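Local coordinates for sensor protein (Geobacter sulfurreducens PCA, PDB 2R78) that probably senses a signal through this PAS domain, part of a larger hybrid histidine kinase that would use ATP to phosphorylate a histidine, at residues L54-L59 and S65-A70; E84-T89 and Q94-L99. All coordinates share one frame; numbering follows the deposited sequence.

Contact 1. Residues L54-L59 and S65-A70; sequences LDWGVL and SGWAAA. With ACT (acetate ion), chain G.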
loop_
_atom_site.group_PDB
_atom_site.type_symbol
_atom_site.label_atom_id
_atom_site.label_comp_id
_atom_site.label_asym_id
_atom_site.label_seq_id
_atom_site.Cartn_x
_atom_site.Cartn_y
_atom_site.Cartn_z
ATOM N N LEU B 54 -13.960 15.664 6.667
ATOM C CA LEU B 54 -12.736 16.407 6.991
ATOM C C LEU B 54 -12.067 16.984 5.751
ATOM O O LEU B 54 -12.160 16.459 4.612
ATOM C CB LEU B 54 -11.731 15.519 7.734
ATOM C CG LEU B 54 -12.010 15.000 9.154
ATOM C CD1 LEU B 54 -11.047 13.907 9.559
ATOM C CD2 LEU B 54 -11.934 16.144 10.166
ATOM N N ASP B 55 -11.366 18.074 5.999
ATOM C CA ASP B 55 -10.479 18.659 5.046
ATOM C C ASP B 55 -9.046 18.589 5.565
ATOM O O ASP B 55 -8.793 18.557 6.790
ATOM C CB ASP B 55 -10.846 20.095 4.812
ATOM C CG ASP B 55 -12.217 20.241 4.171
ATOM O OD1 ASP B 55 -12.571 19.398 3.308
ATOM O OD2 ASP B 55 -12.921 21.181 4.571
ATOM N N TRP B 56 -8.145 18.569 4.590
ATOM C CA TRP B 56 -6.719 18.523 4.784
ATOM C C TRP B 56 -6.318 19.586 5.770
ATOM O O TRP B 56 -6.679 20.748 5.596
ATOM C CB TRP B 56 -6.028 18.786 3.463
ATOM C CG TRP B 56 -4.554 18.871 3.435
ATOM C CD1 TRP B 56 -3.825 19.948 3.081
ATOM C CD2 TRP B 56 -3.624 17.780 3.556
ATOM N NE1 TRP B 56 -2.504 19.630 3.034
ATOM C CE2 TRP B 56 -2.342 18.299 3.322
ATOM C CE3 TRP B 56 -3.755 16.418 3.845
ATOM C CZ2 TRP B 56 -1.186 17.501 3.367
ATOM C CZ3 TRP B 56 -2.614 15.646 3.947
ATOM C CH2 TRP B 56 -1.346 16.180 3.676
ATOM N N GLY B 57 -5.621 19.149 6.825
ATOM C CA GLY B 57 -5.075 20.068 7.816
ATOM C C GLY B 57 -5.777 20.097 9.188
ATOM O O GLY B 57 -5.198 20.425 10.196
ATOM N N VAL B 58 -7.028 19.696 9.210
ATOM C CA VAL B 58 -7.804 19.729 10.441
ATOM C C VAL B 58 -7.237 18.739 11.472
ATOM O O VAL B 58 -6.967 19.102 12.608
ATOM C CB VAL B 58 -9.267 19.392 10.113
ATOM C CG1 VAL B 58 -10.082 19.198 11.404
ATOM C CG2 VAL B 58 -9.872 20.500 9.206
ATOM N N LEU B 59 -6.978 17.498 11.048
ATOM C CA LEU B 59 -6.496 16.487 11.991
ATOM C C LEU B 59 -5.140 16.872 12.542
ATOM O O LEU B 59 -4.866 16.600 13.693
ATOM C CB LEU B 59 -6.353 15.099 11.360
ATOM C CG LEU B 59 -7.684 14.366 11.192
ATOM C CD1 LEU B 59 -7.510 13.206 10.233
ATOM C CD2 LEU B 59 -8.176 13.858 12.526
ATOM N N SER B 65 -1.921 27.812 10.973
ATOM C CA SER B 65 -0.516 28.087 10.632
ATOM C C SER B 65 -0.290 28.352 9.161
ATOM O O SER B 65 0.749 28.913 8.792
ATOM C CB SER B 65 0.356 26.903 11.020
ATOM O OG SER B 65 -0.014 25.776 10.283
ATOM N N GLY B 66 -1.229 27.937 8.310
ATOM C CA GLY B 66 -1.035 27.968 6.867
ATOM C C GLY B 66 -0.400 26.731 6.277
ATOM O O GLY B 66 -0.200 26.640 5.080
ATOM N N TRP B 67 -0.052 25.775 7.130
ATOM C CA TRP B 67 0.609 24.550 6.670
ATOM C C TRP B 67 -0.307 23.808 5.664
ATOM O O TRP B 67 0.154 23.294 4.659
ATOM C CB TRP B 67 0.931 23.634 7.849
ATOM C CG TRP B 67 1.569 22.351 7.385
ATOM C CD1 TRP B 67 2.903 22.123 7.172
ATOM C CD2 TRP B 67 0.900 21.127 7.043
ATOM N NE1 TRP B 67 3.104 20.845 6.728
ATOM C CE2 TRP B 67 1.905 20.201 6.647
ATOM C CE3 TRP B 67 -0.441 20.701 7.054
ATOM C CZ2 TRP B 67 1.602 18.906 6.234
ATOM C CZ3 TRP B 67 -0.718 19.412 6.670
ATOM C CH2 TRP B 67 0.293 18.528 6.269
ATOM N N ALA B 68 -1.599 23.720 5.965
ATOM C CA ALA B 68 -2.493 22.942 5.089
ATOM C C ALA B 68 -2.500 23.522 3.669
ATOM O O ALA B 68 -2.275 22.826 2.667
ATOM C CB ALA B 68 -3.868 22.876 5.701
ATOM N N ALA B 69 -2.681 24.838 3.569
ATOM C CA ALA B 69 -2.810 25.454 2.252
ATOM C C ALA B 69 -1.452 25.433 1.524
ATOM O O ALA B 69 -1.378 25.129 0.319
ATOM C CB ALA B 69 -3.349 26.879 2.396
ATOM N N ALA B 70 -0.360 25.719 2.246
ATOM C CA ALA B 70 0.967 25.738 1.635
ATOM C C ALA B 70 1.428 24.345 1.146
ATOM O O ALA B 70 1.933 24.197 0.026
ATOM C CB ALA B 70 2.008 26.388 2.576
HETATM C C ACT G . -4.133 16.351 7.915
HETATM O O ACT G . -5.223 16.215 7.299
HETATM O OXT ACT G . -4.068 17.327 8.722
HETATM C CH3 ACT G . -2.971 15.398 7.680
#
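W56 and W67 meet through their six-membered rings, CZ2 of W56 lying 3.4 Å from CH2 of W67. W56 carries its CG anti to the backbone N (chi1 176°), which sends the indole toward the helix. The ring planes are 30° apart but slid past one another, centroids separated by 5.2 Å, and the overlap is slight, with CZ3 of W67 above the rim of one W56 face. Beside this pair, the CB of A68 rests 3.7 Å from the CA of G57 and also touches CD1 of W56. So close an approach is possible because G57 has no side chain; a CB there would clash with that methyl, and the positive phi of G57 in the type II turn D55-V58 would by itself disfavour one.

Acetate, probably from the crystallisation liquor, sits by this turn. G57 N donates to its O atom at 3.0 Å along a nearly straight line (176°), while the bond from the same N to OXT is weak; Y33 OH and S60 OG bind the ion as well. The acetate lies between the loop and W67, beside the PAS sheet, a position consistent with the region where members of this fold commonly hold their ligands.

Further out, W56 NE1 is hydrogen-bonded to S71 OG. W67 NE1 is hydrogen-bonded to E83 OE1, and R85 makes a cation-pi contact with the indole. G66 is the N-cap of the helix, and S65 OG accepts from W67 N at 3.2 Å in an ST turn.

Contact 2. Residues E84-T89 and Q94-L99; sequences ERTVWT and QLTVEL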
loop_
_atom_site.group_PDB
_atom_site.type_symbol
_atom_site.label_atom_id
_atom_site.label_comp_id
_atom_site.label_asym_id
_atom_site.label_seq_id
_atom_site.Cartn_x
_atom_site.Cartn_y
_atom_site.Cartn_z
ATOM N N GLU B 84 6.457 14.138 8.461
ATOM C CA GLU B 84 5.727 13.635 9.593
ATOM C C GLU B 84 4.735 14.676 10.072
ATOM O O GLU B 84 5.009 15.886 10.049
ATOM C CB GLU B 84 6.696 13.285 10.706
ATOM C CG GLU B 84 7.657 12.158 10.339
ATOM C CD GLU B 84 8.541 11.733 11.476
ATOM O OE1 GLU B 84 8.438 12.366 12.558
ATOM O OE2 GLU B 84 9.377 10.813 11.249
ATOM N N ARG B 85 3.589 14.192 10.539
ATOM C CA ARG B 85 2.596 15.040 11.148
ATOM C C ARG B 85 2.006 14.373 12.385
ATOM O O ARG B 85 1.761 13.180 12.377
ATOM C CB ARG B 85 1.469 15.336 10.163
ATOM C CG ARG B 85 1.920 16.166 9.018
ATOM C CD ARG B 85 2.267 17.554 9.429
ATOM N NE ARG B 85 1.124 18.420 9.769
ATOM C CZ ARG B 85 1.257 19.670 10.194
ATOM N NH1 ARG B 85 2.485 20.214 10.338
ATOM N NH2 ARG B 85 0.201 20.405 10.461
ATOM N N THR B 86 1.814 15.154 13.436
ATOM C CA THR B 86 1.027 14.722 14.598
ATOM C C THR B 86 -0.461 14.949 14.304
ATOM O O THR B 86 -0.824 15.976 13.699
ATOM C CB THR B 86 1.436 15.484 15.863
ATOM O OG1 THR B 86 2.829 15.247 16.150
ATOM C CG2 THR B 86 0.568 15.055 17.040
ATOM N N VAL B 87 -1.271 13.946 14.646
ATOM C CA VAL B 87 -2.726 13.988 14.447
ATOM C C VAL B 87 -3.379 13.982 15.825
ATOM O O VAL B 87 -2.943 13.242 16.707
ATOM C CB VAL B 87 -3.175 12.779 13.568
ATOM C CG1 VAL B 87 -4.668 12.488 13.662
ATOM C CG2 VAL B 87 -2.747 13.033 12.117
ATOM N N TRP B 88 -4.400 14.835 15.985
ATOM C CA TRP B 88 -5.192 14.941 17.202
ATOM C C TRP B 88 -6.627 14.651 16.782
ATOM O O TRP B 88 -7.242 15.420 16.038
ATOM C CB TRP B 88 -5.144 16.331 17.804
ATOM C CG TRP B 88 -3.869 16.743 18.420
ATOM C CD1 TRP B 88 -3.521 16.643 19.738
ATOM C CD2 TRP B 88 -2.769 17.359 17.761
ATOM N NE1 TRP B 88 -2.276 17.190 19.935
ATOM C CE2 TRP B 88 -1.796 17.630 18.731
ATOM C CE3 TRP B 88 -2.519 17.735 16.446
ATOM C CZ2 TRP B 88 -0.594 18.250 18.413
ATOM C CZ3 TRP B 88 -1.327 18.351 16.135
ATOM C CH2 TRP B 88 -0.381 18.595 17.099
ATOM N N THR B 89 -7.137 13.520 17.262
ATOM C CA THR B 89 -8.487 13.119 16.926
ATOM C C THR B 89 -9.560 13.742 17.841
ATOM O O THR B 89 -9.277 14.336 18.891
ATOM C CB THR B 89 -8.643 11.624 17.001
ATOM O OG1 THR B 89 -8.665 11.219 18.366
ATOM C CG2 THR B 89 -7.505 10.919 16.260
ATOM N N GLN B 94 -3.816 11.191 20.249
ATOM C CA GLN B 94 -2.712 11.835 19.537
ATOM C C GLN B 94 -1.816 10.738 18.958
ATOM O O GLN B 94 -1.476 9.788 19.653
ATOM C CB GLN B 94 -1.928 12.702 20.515
ATOM C CG GLN B 94 -0.881 13.606 19.917
ATOM C CD GLN B 94 -0.189 14.499 20.970
ATOM O OE1 GLN B 94 -0.797 14.918 21.967
ATOM N NE2 GLN B 94 1.072 14.804 20.740
ATOM N N LEU B 95 -1.473 10.837 17.682
ATOM C CA LEU B 95 -0.504 9.929 17.103
ATOM C C LEU B 95 0.346 10.675 16.113
ATOM O O LEU B 95 -0.094 11.665 15.542
ATOM C CB LEU B 95 -1.148 8.741 16.415
ATOM C CG LEU B 95 -2.216 8.936 15.349
ATOM C CD1 LEU B 95 -2.479 7.610 14.599
ATOM C CD2 LEU B 95 -3.497 9.446 15.982
ATOM N N THR B 96 1.541 10.154 15.877
ATOM C CA THR B 96 2.464 10.745 14.900
ATOM C C THR B 96 2.619 9.763 13.756
ATOM O O THR B 96 2.846 8.565 13.955
ATOM C CB THR B 96 3.812 11.126 15.507
ATOM O OG1 THR B 96 3.567 12.105 16.527
ATOM C CG2 THR B 96 4.718 11.730 14.476
ATOM N N VAL B 97 2.420 10.292 12.570
ATOM C CA VAL B 97 2.524 9.512 11.356
ATOM C C VAL B 97 3.453 10.138 10.360
ATOM O O VAL B 97 3.710 11.354 10.396
ATOM C CB VAL B 97 1.170 9.279 10.695
ATOM C CG1 VAL B 97 0.236 8.534 11.669
ATOM C CG2 VAL B 97 0.542 10.590 10.224
ATOM N N GLU B 98 4.028 9.297 9.499
ATOM C CA GLU B 98 4.755 9.811 8.365
ATOM C C GLU B 98 3.823 9.797 7.175
ATOM O O GLU B 98 3.300 8.730 6.813
ATOM C CB GLU B 98 5.953 8.957 8.030
ATOM C CG GLU B 98 6.776 9.581 6.939
ATOM C CD GLU B 98 7.870 8.671 6.459
ATOM O OE1 GLU B 98 7.551 7.678 5.755
ATOM O OE2 GLU B 98 9.038 8.959 6.796
ATOM N N LEU B 99 3.658 10.959 6.559
ATOM C CA LEU B 99 2.774 11.101 5.419
ATOM C C LEU B 99 3.582 11.162 4.120
ATOM O O LEU B 99 4.597 11.847 4.055
ATOM C CB LEU B 99 1.937 12.375 5.543
ATOM C CG LEU B 99 1.021 12.557 6.749
ATOM C CD1 LEU B 99 0.391 13.987 6.703
ATOM C CD2 LEU B 99 -0.065 11.492 6.829
HETATM O O HOH W 1 9.176 8.482 9.896
#
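R85 with V97 and V87 with L95 are the hydrogen-bonded pairs of this antiparallel strand pair, each joined by two backbone bonds. The shortest runs from V87 N to L95 O, 2.7 Å, and R85 N reaches V97 O at 2.8 Å. The non-hydrogen-bonded pairs between and beyond them bring CA-H groups against carbonyls, E84 CA lying 3.1 Å from V97 O.

Apolar contacts mark the face of R85, V87, L95 and V97. V87 and L95 lie side by side, CG1 of the valine 4.0 Å from CD2 of the leucine, and CG of R85 packs 3.5 Å from CD1 of L99. Beyond CG the arginine bends away at chi2 and chi3, and its NH2 bonds to S60 OG.

On the other face, CG of Q94 makes a CH-pi contact with W88, 4.1 Å from the five-membered ring's centroid and 24° off its normal, while CG2 of T86 covers the rim of the same ring face. Replacing W88 by an alanine would probably leave CG of Q94 and the T86 methyl without their aromatic cover and R61 without its cation-pi partner.

Charge is handled through water at the far end: one molecule donates to OE2 of both E84 and E98, bridging two carboxylates whose like charges probably repel, an effect the shared water may ease. Strands 81-88 and 94-103 form a beta hairpin at one margin of the antiparallel five-stranded sheet of the PAS fold, in strand order 2-1-5-4-3.

How the contacts relate
Both contacts belong to one PAS fold, their centres about 13 Å apart, and they follow in series along the chain, helix 67-76 leading into strand 81-88. Contact 2 provides the hairpin margin of the sheet; contact 1 fastens the loop and helix that pack beside it. A probable backbone hydrogen bond from W88 N to L59 O, 2.9 Å, ties the two directly, and L59 CB packs on V87 CG1 at 3.9 Å. W56 CH2 lies 4.1 Å from L99 CD1. Acetate bound in contact 1 is about 4 Å from the side chain of L99 between nearest atoms, so residues of both contacts border the same small site.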